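Prolyl oligopeptidase (Novosphingobium capsulatum, PDB 1YR2) probably hydrolyses oligopeptides on the carboxyl side of proline and, to a lesser extent, alanine, as a serine peptidase of the S9A family. Local coordinates at residues Y123-G128 with Q134-P139. Sequence-based numbering, arbitrary orientation.
Sequences YSWNSG and QLLVRP
In the beta hairpin formed by strands 120-126 and 134-139, Tyr-123 pairs with Leu-136 and Trp-125 with Gln-134, each as a hydrogen-bonded antiparallel pair. Tyr-123 N donates to Leu-136 O at 3.0 Å, and Leu-136 N returns a bond to Tyr-123 O at 2.9 Å. At the non-hydrogen-bonded pair between them, Ser-124 with Leu-135, Ser-124 CA comes 3.2 Å from Gln-134 O, a CA-H...O contact. The side chains of Tyr-123, Trp-125, Gln-134 and Leu-136 share one face of the sheet. With chi1 at 56°, Tyr-123 CG sits between its own N and carbonyl carbon, and the ring leans toward the neighbouring strand, where Leu-136 CB lies over one ring face, 4.1 Å from the centroid. Such four-stranded antiparallel sheets are the blades of the beta-propeller, and these are the two middle strands of one blade, between 110-117 and 149-152. Leu-136 CD1 also reaches Trp-125 CB at 3.8 Å, while Gln-134 OE1 meets the indole edge at Trp-125 CE3, 3.6 Å away; the amide's NE2 hydrogen-bonds to Asp-153, just past strand 149-152. Arg-138, salt-bridged to Glu-448, crosses the phenol at about a right angle, one guanidinium face toward the ring with the planes 56° apart; its NH1 makes no hydrogen bond with Tyr-123 OH. With an alanine at Tyr-123, Leu-136 CB is likely to lose its aromatic cover, and a gap to open beside the Arg-138 guanidinium.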
loop_
_atom_site.group_PDB
_atom_site.type_symbol
_atom_site.label_atom_id
_atom_site.label_comp_id
_atom_site.label_asym_id
_atom_site.label_seq_id
_atom_site.Cartn_x
_atom_site.Cartn_y
_atom_site.Cartn_z
ATOM N N TYR A 123 -13.164 16.165 10.540
ATOM C CA TYR A 123 -12.267 15.562 9.559
ATOM C C TYR A 123 -10.858 16.079 9.740
ATOM O O TYR A 123 -10.639 17.211 10.101
ATOM C CB TYR A 123 -12.773 15.814 8.114
ATOM C CG TYR A 123 -12.966 17.292 7.811
ATOM C CD1 TYR A 123 -14.068 17.956 8.277
ATOM C CD2 TYR A 123 -12.008 18.007 7.118
ATOM C CE1 TYR A 123 -14.277 19.288 8.031
ATOM C CE2 TYR A 123 -12.183 19.357 6.868
ATOM C CZ TYR A 123 -13.319 19.997 7.353
ATOM O OH TYR A 123 -13.514 21.336 7.149
ATOM N N SER A 124 -9.890 15.210 9.507
ATOM C CA SER A 124 -8.501 15.623 9.471
ATOM C C SER A 124 -8.210 16.425 8.169
ATOM O O SER A 124 -8.871 16.198 7.144
ATOM C CB SER A 124 -7.600 14.390 9.647
ATOM O OG SER A 124 -7.518 13.627 8.473
ATOM N N TRP A 125 -7.221 17.320 8.236
ATOM C CA TRP A 125 -6.728 18.066 7.109
ATOM C C TRP A 125 -5.267 18.363 7.302
ATOM O O TRP A 125 -4.866 18.753 8.370
ATOM C CB TRP A 125 -7.481 19.372 6.909
ATOM C CG TRP A 125 -7.036 20.141 5.744
ATOM C CD1 TRP A 125 -7.376 19.934 4.472
ATOM C CD2 TRP A 125 -6.172 21.280 5.745
ATOM N NE1 TRP A 125 -6.763 20.839 3.643
ATOM C CE2 TRP A 125 -6.035 21.699 4.407
ATOM C CE3 TRP A 125 -5.507 22.011 6.749
ATOM C CZ2 TRP A 125 -5.284 22.810 4.041
ATOM C CZ3 TRP A 125 -4.761 23.092 6.389
ATOM C CH2 TRP A 125 -4.650 23.496 5.047
ATOM N N ASN A 126 -4.502 18.153 6.249
ATOM C CA ASN A 126 -3.119 18.583 6.149
ATOM C C ASN A 126 -2.948 19.499 4.946
ATOM O O ASN A 126 -3.412 19.201 3.904
ATOM C CB ASN A 126 -2.219 17.358 5.987
ATOM C CG ASN A 126 -0.762 17.638 6.382
ATOM O OD1 ASN A 126 -0.132 18.560 5.832
ATOM N ND2 ASN A 126 -0.215 16.835 7.338
ATOM N N SER A 127 -2.237 20.606 5.107
ATOM C CA SER A 127 -1.937 21.495 3.976
ATOM C C SER A 127 -0.991 20.869 2.947
ATOM O O SER A 127 -0.887 21.352 1.810
ATOM C CB SER A 127 -1.284 22.760 4.518
ATOM O OG SER A 127 -0.109 22.381 5.233
ATOM N N GLY A 128 -0.289 19.817 3.347
ATOM C CA GLY A 128 0.734 19.163 2.556
ATOM C C GLY A 128 2.059 19.428 3.246
ATOM O O GLY A 128 3.007 18.682 3.059
ATOM N N GLN A 134 -4.138 18.426 11.204
ATOM C CA GLN A 134 -5.033 19.018 12.174
ATOM C C GLN A 134 -6.361 18.270 12.137
ATOM O O GLN A 134 -6.638 17.610 11.175
ATOM C CB GLN A 134 -5.326 20.452 11.779
ATOM C CG GLN A 134 -4.080 21.364 11.694
ATOM C CD GLN A 134 -4.376 22.765 11.148
ATOM O OE1 GLN A 134 -5.208 22.903 10.273
ATOM N NE2 GLN A 134 -3.667 23.794 11.641
ATOM N N LEU A 135 -7.138 18.422 13.210
ATOM C CA LEU A 135 -8.543 17.994 13.256
ATOM C C LEU A 135 -9.370 19.270 13.152
ATOM O O LEU A 135 -9.290 20.168 14.017
ATOM C CB LEU A 135 -8.865 17.273 14.563
ATOM C CG LEU A 135 -10.307 16.718 14.594
ATOM C CD1 LEU A 135 -10.566 15.823 13.450
ATOM C CD2 LEU A 135 -10.541 16.056 15.959
ATOM N N LEU A 136 -10.134 19.316 12.083
ATOM C CA LEU A 136 -11.102 20.364 11.807
ATOM C C LEU A 136 -12.529 19.946 12.066
ATOM O O LEU A 136 -12.916 18.756 12.024
ATOM C CB LEU A 136 -11.012 20.811 10.343
ATOM C CG LEU A 136 -9.638 21.217 9.845
ATOM C CD1 LEU A 136 -9.797 21.911 8.553
ATOM C CD2 LEU A 136 -8.919 22.066 10.852
ATOM N N VAL A 137 -13.335 20.963 12.340
ATOM C CA VAL A 137 -14.747 20.769 12.574
ATOM C C VAL A 137 -15.510 21.913 11.940
ATOM O O VAL A 137 -15.046 23.051 11.872
ATOM C CB VAL A 137 -15.057 20.732 14.092
ATOM C CG1 VAL A 137 -14.717 22.070 14.756
ATOM C CG2 VAL A 137 -16.506 20.347 14.334
ATOM N N ARG A 138 -16.692 21.641 11.458
ATOM C CA ARG A 138 -17.554 22.728 10.985
ATOM C C ARG A 138 -19.018 22.308 11.070
ATOM O O ARG A 138 -19.286 21.137 11.300
ATOM C CB ARG A 138 -17.151 23.131 9.571
ATOM C CG ARG A 138 -17.564 22.120 8.488
ATOM C CD ARG A 138 -17.086 22.541 7.050
ATOM N NE ARG A 138 -17.485 21.509 6.091
ATOM C CZ ARG A 138 -16.832 21.203 5.010
ATOM N NH1 ARG A 138 -15.761 21.884 4.656
ATOM N NH2 ARG A 138 -17.271 20.247 4.232
ATOM N N PRO A 139 -19.980 23.213 10.946
ATOM C CA PRO A 139 -21.380 22.765 10.949
ATOM C C PRO A 139 -21.671 21.766 9.817
ATOM O O PRO A 139 -21.150 21.907 8.707
ATOM C CB PRO A 139 -22.181 24.075 10.787
ATOM C CG PRO A 139 -21.213 25.139 11.326
ATOM C CD PRO A 139 -19.869 24.683 10.805
#